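Local coordinates for electron transfer flavoprotein, alpha subunit (Thermotoga maritima, PDB 7KOE) that probably passes electrons between redox partners through bound flavin-adenine dinucleotide, as the alpha subunit of an electron transfer flavoprotein, at residues K4-V9 against E40-L45; V65-N70 against G179-E184. All blocks are in the same frame, centred on the assembly; numbering follows the deposited sequence.

Contact 1. Residues K4-V9 against E40-L45; sequences KKIIFV and EVWGVL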
loop_
_atom_site.group_PDB
_atom_site.type_symbol
_atom_site.label_atom_id
_atom_site.label_comp_id
_atom_site.label_asym_id
_atom_site.label_seq_id
_atom_site.Cartn_x
_atom_site.Cartn_y
_atom_site.Cartn_z
ATOM N N LYS B 4 -7.254 -17.046 -53.066
ATOM C CA LYS B 4 -7.896 -17.675 -51.917
ATOM C C LYS B 4 -8.102 -16.683 -50.777
ATOM O O LYS B 4 -8.938 -16.923 -49.899
ATOM C CB LYS B 4 -7.076 -18.878 -51.446
ATOM C CG LYS B 4 -7.158 -20.093 -52.366
ATOM C CD LYS B 4 -8.543 -20.723 -52.344
ATOM C CE LYS B 4 -8.497 -22.170 -52.809
ATOM N NZ LYS B 4 -9.573 -22.465 -53.791
ATOM N N LYS B 5 -7.347 -15.581 -50.767
ATOM C CA LYS B 5 -7.652 -14.432 -49.911
ATOM C C LYS B 5 -8.567 -13.484 -50.689
ATOM O O LYS B 5 -8.144 -12.529 -51.342
ATOM C CB LYS B 5 -6.379 -13.741 -49.444
ATOM C CG LYS B 5 -5.590 -14.550 -48.433
ATOM C CD LYS B 5 -4.366 -13.795 -47.951
ATOM C CE LYS B 5 -3.544 -14.646 -46.997
ATOM N NZ LYS B 5 -4.265 -14.894 -45.719
ATOM N N ILE B 6 -9.853 -13.785 -50.604
ATOM C CA ILE B 6 -10.872 -13.249 -51.492
ATOM C C ILE B 6 -12.014 -12.754 -50.608
ATOM O O ILE B 6 -12.852 -13.526 -50.145
ATOM C CB ILE B 6 -11.291 -14.317 -52.512
ATOM C CG1 ILE B 6 -12.500 -13.923 -53.354
ATOM C CG2 ILE B 6 -11.365 -15.737 -51.909
ATOM C CD1 ILE B 6 -12.743 -14.949 -54.419
ATOM N N ILE B 7 -12.056 -11.454 -50.338
ATOM C CA ILE B 7 -12.959 -10.981 -49.292
ATOM C C ILE B 7 -14.318 -10.653 -49.908
ATOM O O ILE B 7 -14.407 -10.074 -50.995
ATOM C CB ILE B 7 -12.352 -9.800 -48.520
ATOM C CG1 ILE B 7 -12.088 -8.582 -49.400
ATOM C CG2 ILE B 7 -11.024 -10.229 -47.919
ATOM C CD1 ILE B 7 -11.466 -7.427 -48.646
ATOM N N PHE B 8 -15.384 -11.091 -49.244
ATOM C CA PHE B 8 -16.736 -10.969 -49.768
ATOM C C PHE B 8 -17.456 -9.795 -49.124
ATOM O O PHE B 8 -17.184 -9.429 -47.980
ATOM C CB PHE B 8 -17.548 -12.240 -49.511
ATOM C CG PHE B 8 -17.329 -13.336 -50.515
ATOM C CD1 PHE B 8 -16.335 -13.248 -51.474
ATOM C CD2 PHE B 8 -18.131 -14.462 -50.491
ATOM C CE1 PHE B 8 -16.147 -14.267 -52.385
ATOM C CE2 PHE B 8 -17.952 -15.481 -51.401
ATOM C CZ PHE B 8 -16.959 -15.384 -52.348
ATOM N N VAL B 9 -18.382 -9.208 -49.874
ATOM C CA VAL B 9 -19.304 -8.196 -49.370
ATOM C C VAL B 9 -20.668 -8.504 -49.964
ATOM O O VAL B 9 -20.810 -8.579 -51.187
ATOM C CB VAL B 9 -18.873 -6.761 -49.740
ATOM C CG1 VAL B 9 -20.016 -5.789 -49.529
ATOM C CG2 VAL B 9 -17.670 -6.316 -48.934
ATOM N N GLU B 40 -8.614 -9.233 -52.958
ATOM C CA GLU B 40 -9.531 -8.575 -53.878
ATOM C C GLU B 40 -10.923 -8.533 -53.262
ATOM O O GLU B 40 -11.336 -9.460 -52.563
ATOM C CB GLU B 40 -9.570 -9.299 -55.226
ATOM C CG GLU B 40 -9.614 -10.813 -55.096
ATOM C CD GLU B 40 -9.962 -11.507 -56.393
ATOM O OE1 GLU B 40 -9.263 -12.470 -56.769
ATOM O OE2 GLU B 40 -10.942 -11.090 -57.038
ATOM N N VAL B 41 -11.651 -7.454 -53.541
ATOM C CA VAL B 41 -12.962 -7.216 -52.942
ATOM C C VAL B 41 -14.022 -7.727 -53.910
ATOM O O VAL B 41 -14.309 -7.098 -54.929
ATOM C CB VAL B 41 -13.173 -5.736 -52.621
ATOM C CG1 VAL B 41 -14.575 -5.496 -52.078
ATOM C CG2 VAL B 41 -12.122 -5.259 -51.651
ATOM N N TRP B 42 -14.626 -8.863 -53.584
ATOM C CA TRP B 42 -15.741 -9.363 -54.369
ATOM C C TRP B 42 -17.035 -8.675 -53.945
ATOM O O TRP B 42 -17.064 -7.830 -53.048
ATOM C CB TRP B 42 -15.868 -10.874 -54.216
ATOM C CG TRP B 42 -15.114 -11.642 -55.233
ATOM C CD1 TRP B 42 -13.888 -11.343 -55.737
ATOM C CD2 TRP B 42 -15.532 -12.849 -55.878
ATOM N NE1 TRP B 42 -13.512 -12.289 -56.654
ATOM C CE2 TRP B 42 -14.512 -13.216 -56.772
ATOM C CE3 TRP B 42 -16.674 -13.647 -55.795
ATOM C CZ2 TRP B 42 -14.586 -14.361 -57.556
ATOM C CZ3 TRP B 42 -16.750 -14.778 -56.582
ATOM C CH2 TRP B 42 -15.713 -15.124 -57.451
ATOM N N GLY B 43 -18.120 -9.034 -54.618
ATOM C CA GLY B 43 -19.446 -8.639 -54.195
ATOM C C GLY B 43 -20.451 -9.716 -54.537
ATOM O O GLY B 43 -20.575 -10.098 -55.702
ATOM N N VAL B 44 -21.173 -10.220 -53.545
ATOM C CA VAL B 44 -22.159 -11.271 -53.758
ATOM C C VAL B 44 -23.528 -10.624 -53.865
ATOM O O VAL B 44 -23.921 -9.835 -53.000
ATOM C CB VAL B 44 -22.126 -12.312 -52.629
ATOM C CG1 VAL B 44 -22.885 -13.555 -53.045
ATOM C CG2 VAL B 44 -20.697 -12.658 -52.286
ATOM N N LEU B 45 -24.253 -10.953 -54.927
ATOM C CA LEU B 45 -25.534 -10.323 -55.188
ATOM C C LEU B 45 -26.477 -11.396 -55.702
ATOM O O LEU B 45 -26.102 -12.187 -56.572
ATOM C CB LEU B 45 -25.375 -9.180 -56.196
ATOM C CG LEU B 45 -26.440 -8.089 -56.287
ATOM C CD1 LEU B 45 -25.783 -6.806 -56.750
ATOM C CD2 LEU B 45 -27.558 -8.459 -57.226
#

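Contact 2. Residues V65-N70 against G179-E184; sequences VLYVKN and GEIIEE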
loop_
_atom_site.group_PDB
_atom_site.type_symbol
_atom_site.label_atom_id
_atom_site.label_comp_id
_atom_site.label_asym_id
_atom_site.label_seq_id
_atom_site.Cartn_x
_atom_site.Cartn_y
_atom_site.Cartn_z
ATOM N N VAL B 65 -17.659 -9.164 -59.073
ATOM C CA VAL B 65 -19.026 -9.277 -58.569
ATOM C C VAL B 65 -19.512 -10.695 -58.836
ATOM O O VAL B 65 -19.484 -11.159 -59.979
ATOM C CB VAL B 65 -19.980 -8.244 -59.203
ATOM C CG1 VAL B 65 -21.433 -8.670 -59.067
ATOM C CG2 VAL B 65 -19.793 -6.878 -58.563
ATOM N N LEU B 66 -19.931 -11.390 -57.785
ATOM C CA LEU B 66 -20.575 -12.691 -57.925
ATOM C C LEU B 66 -22.077 -12.446 -57.954
ATOM O O LEU B 66 -22.708 -12.256 -56.913
ATOM C CB LEU B 66 -20.167 -13.620 -56.791
ATOM C CG LEU B 66 -20.840 -14.985 -56.716
ATOM C CD1 LEU B 66 -20.649 -15.758 -58.004
ATOM C CD2 LEU B 66 -20.290 -15.759 -55.540
ATOM N N TYR B 67 -22.650 -12.423 -59.152
ATOM C CA TYR B 67 -24.060 -12.086 -59.332
ATOM C C TYR B 67 -24.832 -13.392 -59.470
ATOM O O TYR B 67 -25.031 -13.912 -60.565
ATOM C CB TYR B 67 -24.221 -11.154 -60.528
ATOM C CG TYR B 67 -25.633 -10.772 -60.933
ATOM C CD1 TYR B 67 -26.649 -10.633 -59.996
ATOM C CD2 TYR B 67 -25.925 -10.474 -62.257
ATOM C CE1 TYR B 67 -27.929 -10.269 -60.378
ATOM C CE2 TYR B 67 -27.196 -10.095 -62.644
ATOM C CZ TYR B 67 -28.194 -10.001 -61.701
ATOM O OH TYR B 67 -29.461 -9.631 -62.083
ATOM N N VAL B 68 -25.271 -13.923 -58.332
ATOM C CA VAL B 68 -26.028 -15.169 -58.289
ATOM C C VAL B 68 -27.436 -14.907 -58.806
ATOM O O VAL B 68 -28.085 -13.934 -58.407
ATOM C CB VAL B 68 -26.048 -15.739 -56.861
ATOM C CG1 VAL B 68 -26.747 -17.082 -56.826
ATOM C CG2 VAL B 68 -24.636 -15.863 -56.322
ATOM N N LYS B 69 -27.908 -15.772 -59.696
ATOM C CA LYS B 69 -29.138 -15.549 -60.439
ATOM C C LYS B 69 -30.198 -16.555 -60.030
ATOM O O LYS B 69 -30.000 -17.765 -60.193
ATOM C CB LYS B 69 -28.880 -15.660 -61.942
ATOM C CG LYS B 69 -27.567 -15.076 -62.370
ATOM C CD LYS B 69 -27.711 -13.593 -62.561
ATOM C CE LYS B 69 -28.627 -13.269 -63.729
ATOM N NZ LYS B 69 -28.149 -13.858 -65.012
ATOM N N ASN B 70 -31.320 -16.052 -59.519
ATOM C CA ASN B 70 -32.548 -16.826 -59.412
ATOM C C ASN B 70 -33.717 -15.859 -59.293
ATOM O O ASN B 70 -33.555 -14.724 -58.841
ATOM C CB ASN B 70 -32.538 -17.793 -58.226
ATOM C CG ASN B 70 -33.439 -18.980 -58.455
ATOM O OD1 ASN B 70 -34.104 -19.068 -59.484
ATOM N ND2 ASN B 70 -33.454 -19.910 -57.510
ATOM N N GLY B 179 -14.723 -4.816 -63.736
ATOM C CA GLY B 179 -14.425 -6.087 -63.108
ATOM C C GLY B 179 -15.293 -7.167 -63.701
ATOM O O GLY B 179 -16.298 -6.884 -64.357
ATOM N N GLU B 180 -14.900 -8.417 -63.467
ATOM C CA GLU B 180 -15.665 -9.544 -63.995
ATOM C C GLU B 180 -16.936 -9.716 -63.164
ATOM O O GLU B 180 -16.918 -9.585 -61.936
ATOM C CB GLU B 180 -14.824 -10.824 -64.034
ATOM C CG GLU B 180 -14.570 -11.556 -62.723
ATOM C CD GLU B 180 -13.585 -12.700 -62.848
ATOM O OE1 GLU B 180 -13.046 -12.924 -63.953
ATOM O OE2 GLU B 180 -13.359 -13.384 -61.822
ATOM N N ILE B 181 -18.067 -9.880 -63.838
ATOM C CA ILE B 181 -19.317 -10.197 -63.160
ATOM C C ILE B 181 -19.598 -11.677 -63.379
ATOM O O ILE B 181 -19.878 -12.103 -64.500
ATOM C CB ILE B 181 -20.466 -9.325 -63.670
ATOM C CG1 ILE B 181 -20.131 -7.846 -63.471
ATOM C CG2 ILE B 181 -21.752 -9.668 -62.943
ATOM C CD1 ILE B 181 -21.227 -6.902 -63.892
ATOM N N ILE B 182 -19.514 -12.466 -62.317
ATOM C CA ILE B 182 -19.729 -13.904 -62.422
ATOM C C ILE B 182 -21.208 -14.189 -62.211
ATOM O O ILE B 182 -21.740 -13.982 -61.115
ATOM C CB ILE B 182 -18.875 -14.671 -61.405
ATOM C CG1 ILE B 182 -17.394 -14.329 -61.566
ATOM C CG2 ILE B 182 -19.103 -16.160 -61.553
ATOM C CD1 ILE B 182 -16.854 -13.439 -60.468
ATOM N N GLU B 183 -21.877 -14.666 -63.253
ATOM C CA GLU B 183 -23.257 -15.112 -63.132
ATOM C C GLU B 183 -23.281 -16.613 -62.888
ATOM O O GLU B 183 -22.816 -17.394 -63.725
ATOM C CB GLU B 183 -24.083 -14.766 -64.374
ATOM C CG GLU B 183 -24.462 -13.299 -64.493
ATOM C CD GLU B 183 -23.394 -12.464 -65.156
ATOM O OE1 GLU B 183 -22.380 -13.037 -65.603
ATOM O OE2 GLU B 183 -23.570 -11.230 -65.236
ATOM N N GLU B 184 -23.812 -17.007 -61.739
ATOM C CA GLU B 184 -24.055 -18.406 -61.414
ATOM C C GLU B 184 -25.566 -18.569 -61.333
ATOM O O GLU B 184 -26.191 -18.142 -60.358
ATOM C CB GLU B 184 -23.366 -18.799 -60.108
ATOM C CG GLU B 184 -23.558 -20.254 -59.715
ATOM C CD GLU B 184 -22.858 -21.225 -60.646
ATOM O OE1 GLU B 184 -21.814 -20.858 -61.229
ATOM O OE2 GLU B 184 -23.360 -22.358 -60.799
#

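Contact 1. Residues K4-V9 against E40-L45
The indole of Trp-42 carries one face of this pairing. Ile-6 crosses it obliquely: with CG1 anti to the backbone N (chi1 171°) and the chain extended beyond, Ile-6 CD1 sits over the five-membered ring in a CH-pi contact, 3.6 Å from its centroid. Phe-8 lies alongside Trp-42, pointing the same way; the ring planes are 14° apart but slid so far that they barely overlap, and the touch is Phe-8 CE1 to Trp-42 CE3 at 3.5 Å. Val-44 puts CG2 over a face of the Phe-8 ring, 4.0 Å from the centroid. Within 40-45, Trp-42 NE1 donates to Glu-40 OE2 (2.9 Å) in the indole plane, a bent bond, met from above the carboxylate plane, that probably limits the indole's rotation. An alanine in place of Trp-42 would remove the ring that Ile-6 and Phe-8 both touch and the donor to Glu-40, and would probably loosen the packing here. The backbone pairing is parallel and short: Ile-7 bonds on both sides of Val-41, N to Glu-40 O (3.1 Å) and O from Trp-42 N (2.9 Å), and Val-44 N reaches Val-9 O at 2.9 Å. On the other face Ile-7 CD1 meets Val-41 CG2 at 3.8 Å. Helix 21-33, the link of a beta-alpha-beta crossover, covers this second face through Ala-29 and Ile-26, whereas Tyr-92 and Pro-94 border the aromatic one.

Contact 2. Residues V65-N70 against G179-E184
Strands 65-69 and 181-184 run parallel, their axes 4.6 Å apart at closest approach and inclined by 24°; the second is outermost, within this chain, in the parallel sheet of the electron transfer flavoprotein domain. Val-65 stands opposite Ile-181 and Leu-66 opposite Ile-182. Hydrogen bonds alternate across the gap: Val-65 N gives to Glu-180 O, Val-65 O receives Ile-182 N at 2.7 Å nearly along the C=O axis, and Tyr-67 N gives to Ile-182 O in the plane of that carbonyl. Farther along, Lys-69 N reaches Glu-184 O (3.0 Å) from above the carbonyl plane. Ile-181 CA and Glu-183 CA add CA-H...O contacts to Val-65 O and Tyr-67 O.

One face holds Val-65, Ile-181, Tyr-67 and Glu-183; helix 51-60 packs on its first two through Ile-58. Ile-181 CG2, anti to its backbone N, fits between two neighbours, 4.0 Å from Val-65 CG1 and 3.8 Å from Tyr-67 CB. The Tyr-67 ring is flanked from two directions. Lys-69, bent at every torsion after chi1, curls back so that its CD lies over the centre of the ring, 3.5 Å above the plane. Glu-183 OE2 lies at the ring edge, in plane, 3.9 Å from Tyr-67 CD2, with the carboxylate turned 69° from the ring. On the other face Leu-66 CD1 meets Ile-182 CG2 obliquely at 3.9 Å.

Toward the C-terminal ends the apolar pairs give way to residues with charged ends, meeting largely through their carbon chains. Lys-69 packs its methylene chain and NZ beside Glu-183 CG, but its ammonium stands off from that carboxylate and makes its salt bridge with Glu-185. Tyr-67 OH is held by Leu-50 N. The nearby Glu-183 carboxylate would probably favour the protonated ammonium.

Contact 1 and contact 2 belong to one parallel sheet in the electron transfer flavoprotein domain, a member of the HUP clan, with centres about 12 Å apart. Contact 1 closes before contact 2 opens along the chain. The four strands lie in the order 6-9, 40-46, 65-69, 181-185, so the middle pair joins the contacts: Gly-43 O and Leu-45 N probably bond to Leu-66 N and O, and Trp-42 CZ3 packs on Leu-66 CB. Helix 51-60 links these two strands. Contact 1 is buried, whereas contact 2 brings a distant part of the chain back as the outermost strand on that side, completing the sheet within this chain.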